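Local coordinates for molybdenum-pterin-binding protein 2 (Clostridium pasteurianum, PDB 1GUN) that binds molybdate between subunits of a six-chain assembly, taking up one mole of molybdenum per mole of protein and containing a pterin, at residues 23-28 / 37-42. Sequence-based numbering, arbitrary orientation.
Sequences AEVVLE and SIISLD. With MOO (molybdate ion), chain G.
V25 and S37 form the tightest part of this antiparallel pairing. V25 N reaches S37 O at 2.8 Å and S37 N returns to V25 O at 2.9 Å, the latter with an N-H...O angle of 172°, which marks a regular hydrogen-bonded pair. Two residues along from S37, I39 pairs with A23 in the same way, but A23 N to I39 O, also 2.9 Å, bends to 140°, with the donor tilted from the carbonyl plane. Between them E24 faces I38 as a non-hydrogen-bonded pair, where the I38 CA-H points at A23 O, 3.2 Å from I38 CA.

Side chains meet more loosely than backbones. On the face of A23, V25, S37 and I39, V25 CG2 approaches I39 CD1 only to 4.4 Å; A23 CB lies 4.3 Å from L41 CD1, and V44 of helix 41-47 packs on both A23 and I39. S37 OG is hydrogen-bonded to V64 O of a second subunit. Beyond V25 the strand's partner is the earlier part of strand 34-40, where L27 bonds to I35, and E28 at the far end is exposed to solvent.

Beyond the last pair, the chain turns into a helix with S40 as N-cap. S40 N and OG both donate to molybdate O1, the amide N over 2.8 Å, while I39 CG2 lies against O2. The ion is also hydrogen-bonded to S43 OG of this chain and to S4, K60 and S61 of a fourth subunit. The arrangement is a β-hairpin of the OB-like Mop (TOBE) fold, its strand-to-helix junction forming one wall of an intersubunit molybdate site.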
ATOM      1  N   ALA A  23      10.088  12.984  -2.250  1.00 16.75           N
ATOM      2  CA  ALA A  23      10.256  13.723  -3.499  1.00 16.30           C
ATOM      3  C   ALA A  23       9.072  13.355  -4.395  1.00 17.88           C
ATOM      4  O   ALA A  23       8.537  12.237  -4.273  1.00 16.11           O
ATOM      5  CB  ALA A  23      11.593  13.362  -4.229  1.00 16.28           C
ATOM      6  N   GLU A  24       8.663  14.291  -5.257  1.00 17.14           N
ATOM      7  CA  GLU A  24       7.577  14.051  -6.201  1.00 17.51           C
ATOM      8  C   GLU A  24       8.120  14.033  -7.647  1.00 18.24           C
ATOM      9  O   GLU A  24       8.744  15.021  -8.086  1.00 18.68           O
ATOM     10  CB  GLU A  24       6.502  15.138  -6.033  1.00 17.84           C
ATOM     11  CG  GLU A  24       5.247  14.903  -6.874  1.00 18.09           C
ATOM     12  CD  GLU A  24       4.279  16.072  -6.783  1.00 21.51           C
ATOM     13  OE1 GLU A  24       4.445  17.012  -7.580  1.00 26.04           O
ATOM     14  OE2 GLU A  24       3.380  16.049  -5.930  1.00 24.67           O
ATOM     15  N   VAL A  25       7.879  12.927  -8.369  1.00 15.93           N
ATOM     16  CA  VAL A  25       8.314  12.772  -9.753  1.00 16.25           C
ATOM     17  C   VAL A  25       7.066  12.695 -10.639  1.00 16.88           C
ATOM     18  O   VAL A  25       6.107  11.975 -10.331  1.00 16.34           O
ATOM     19  CB  VAL A  25       9.120  11.460  -9.952  1.00 16.34           C
ATOM     20  CG1 VAL A  25       9.598  11.348 -11.416  1.00 19.03           C
ATOM     21  CG2 VAL A  25      10.304  11.403  -8.964  1.00 18.14           C
ATOM     22  N   VAL A  26       7.050  13.433 -11.745  1.00 16.45           N
ATOM     23  CA  VAL A  26       5.873  13.402 -12.635  1.00 16.94           C
ATOM     24  C   VAL A  26       6.395  12.926 -13.987  1.00 16.05           C
ATOM     25  O   VAL A  26       7.325  13.560 -14.502  1.00 14.95           O
ATOM     26  CB  VAL A  26       5.251  14.793 -12.859  1.00 17.35           C
ATOM     27  CG1 VAL A  26       4.132  14.649 -13.898  1.00 18.60           C
ATOM     28  CG2 VAL A  26       4.669  15.400 -11.557  1.00 22.52           C
ATOM     29  N   LEU A  27       5.808  11.855 -14.529  1.00 16.38           N
ATOM     30  CA  LEU A  27       6.225  11.335 -15.831  1.00 18.45           C
ATOM     31  C   LEU A  27       5.141  11.462 -16.872  1.00 17.99           C
ATOM     32  O   LEU A  27       3.969  11.312 -16.569  1.00 18.32           O
ATOM     33  CB  LEU A  27       6.492   9.826 -15.795  1.00 19.37           C
ATOM     34  CG  LEU A  27       7.300   9.241 -14.657  1.00 22.24           C
ATOM     35  CD1 LEU A  27       7.447   7.719 -14.844  1.00 26.87           C
ATOM     36  CD2 LEU A  27       8.661   9.900 -14.621  1.00 28.09           C
ATOM     37  N   GLU A  28       5.538  11.715 -18.089  1.00 18.61           N
ATOM     38  CA  GLU A  28       4.583  11.722 -19.181  1.00 19.37           C
ATOM     39  C   GLU A  28       4.741  10.337 -19.819  1.00 18.88           C
ATOM     40  O   GLU A  28       5.865   9.966 -20.185  1.00 16.69           O
ATOM     41  CB  GLU A  28       4.907  12.886 -20.124  1.00 21.33           C
ATOM     42  CG  GLU A  28       4.244  12.887 -21.481  1.00 27.85           C
ATOM     43  CD  GLU A  28       4.868  13.946 -22.392  1.00 35.94           C
ATOM     44  OE1 GLU A  28       4.968  15.124 -21.969  1.00 34.12           O
ATOM     45  OE2 GLU A  28       5.285  13.576 -23.517  1.00 43.16           O
ATOM     46  N   SER A  37       4.432  10.139  -8.898  1.00 13.48           N
ATOM     47  CA  SER A  37       4.988   9.255  -7.864  1.00 12.57           C
ATOM     48  C   SER A  37       5.617  10.037  -6.705  1.00 13.26           C
ATOM     49  O   SER A  37       6.249  11.068  -6.954  1.00 13.25           O
ATOM     50  CB  SER A  37       6.152   8.496  -8.544  1.00 14.12           C
ATOM     51  OG  SER A  37       6.984   7.798  -7.607  1.00 17.60           O
ATOM     52  N   ILE A  38       5.453   9.547  -5.470  1.00 14.00           N
ATOM     53  CA  ILE A  38       6.100  10.137  -4.309  1.00 13.98           C
ATOM     54  C   ILE A  38       6.962   9.025  -3.713  1.00 15.12           C
ATOM     55  O   ILE A  38       6.430   7.972  -3.320  1.00 14.06           O
ATOM     56  CB  ILE A  38       5.059  10.643  -3.325  1.00 14.25           C
ATOM     57  CG1 ILE A  38       4.451  11.939  -3.894  1.00 16.03           C
ATOM     58  CG2 ILE A  38       5.718  10.928  -1.945  1.00 15.09           C
ATOM     59  CD1 ILE A  38       3.273  12.458  -3.047  1.00 16.71           C
ATOM     60  N   ILE A  39       8.281   9.234  -3.727  1.00 15.72           N
ATOM     61  CA  ILE A  39       9.211   8.235  -3.213  1.00 17.52           C
ATOM     62  C   ILE A  39      10.193   8.902  -2.260  1.00 17.13           C
ATOM     63  O   ILE A  39      10.057  10.097  -1.955  1.00 16.61           O
ATOM     64  CB  ILE A  39      10.037   7.618  -4.371  1.00 17.76           C
ATOM     65  CG1 ILE A  39      10.607   8.742  -5.234  1.00 20.16           C
ATOM     66  CG2 ILE A  39       9.185   6.634  -5.202  1.00 20.10           C
ATOM     67  CD1 ILE A  39      11.739   8.338  -6.177  1.00 25.38           C
ATOM     68  N   SER A  40      11.170   8.145  -1.761  1.00 16.89           N
ATOM     69  CA  SER A  40      12.153   8.806  -0.867  1.00 17.96           C
ATOM     70  C   SER A  40      13.080   9.696  -1.636  1.00 19.00           C
ATOM     71  O   SER A  40      13.503   9.390  -2.769  1.00 18.99           O
ATOM     72  CB  SER A  40      12.952   7.831  -0.006  1.00 19.87           C
ATOM     73  OG  SER A  40      13.816   7.142  -0.862  1.00 20.96           O
ATOM     74  N   LEU A  41      13.428  10.822  -1.003  1.00 19.50           N
ATOM     75  CA  LEU A  41      14.380  11.755  -1.566  1.00 21.00           C
ATOM     76  C   LEU A  41      15.672  10.985  -1.831  1.00 22.30           C
ATOM     77  O   LEU A  41      16.335  11.192  -2.849  1.00 21.27           O
ATOM     78  CB  LEU A  41      14.618  12.886  -0.560  1.00 21.49           C
ATOM     79  CG  LEU A  41      15.636  13.901  -1.115  1.00 25.32           C
ATOM     80  CD1 LEU A  41      15.251  14.621  -2.389  1.00 24.96           C
ATOM     81  CD2 LEU A  41      15.980  14.895  -0.026  1.00 27.83           C
ATOM     82  N   ASP A  42      16.043  10.060  -0.953  1.00 22.63           N
ATOM     83  CA  ASP A  42      17.309   9.375  -1.228  1.00 26.15           C
ATOM     84  C   ASP A  42      17.371   8.576  -2.527  1.00 26.97           C
ATOM     85  O   ASP A  42      18.426   8.487  -3.190  1.00 25.94           O
ATOM     86  CB  ASP A  42      17.666   8.478  -0.047  1.00 27.88           C
ATOM     87  CG  ASP A  42      18.337   9.245   1.068  1.00 35.30           C
ATOM     88  OD1 ASP A  42      19.367   9.913   0.772  1.00 42.25           O
ATOM     89  OD2 ASP A  42      17.910   9.230   2.250  1.00 40.37           O
TER
HETATM   90 MO   MOO G1069      10.625   4.380  -1.898  0.25 30.54          MO
HETATM   91  O1  MOO G1069      11.921   5.486  -2.325  1.00 26.98           O
HETATM   92  O2  MOO G1069       9.922   3.789  -3.402  1.00 32.16           O
HETATM   93  O3  MOO G1069       9.414   5.194  -0.901  1.00 16.67           O
HETATM   94  O4  MOO G1069      11.281   3.022  -0.995  1.00 24.98           O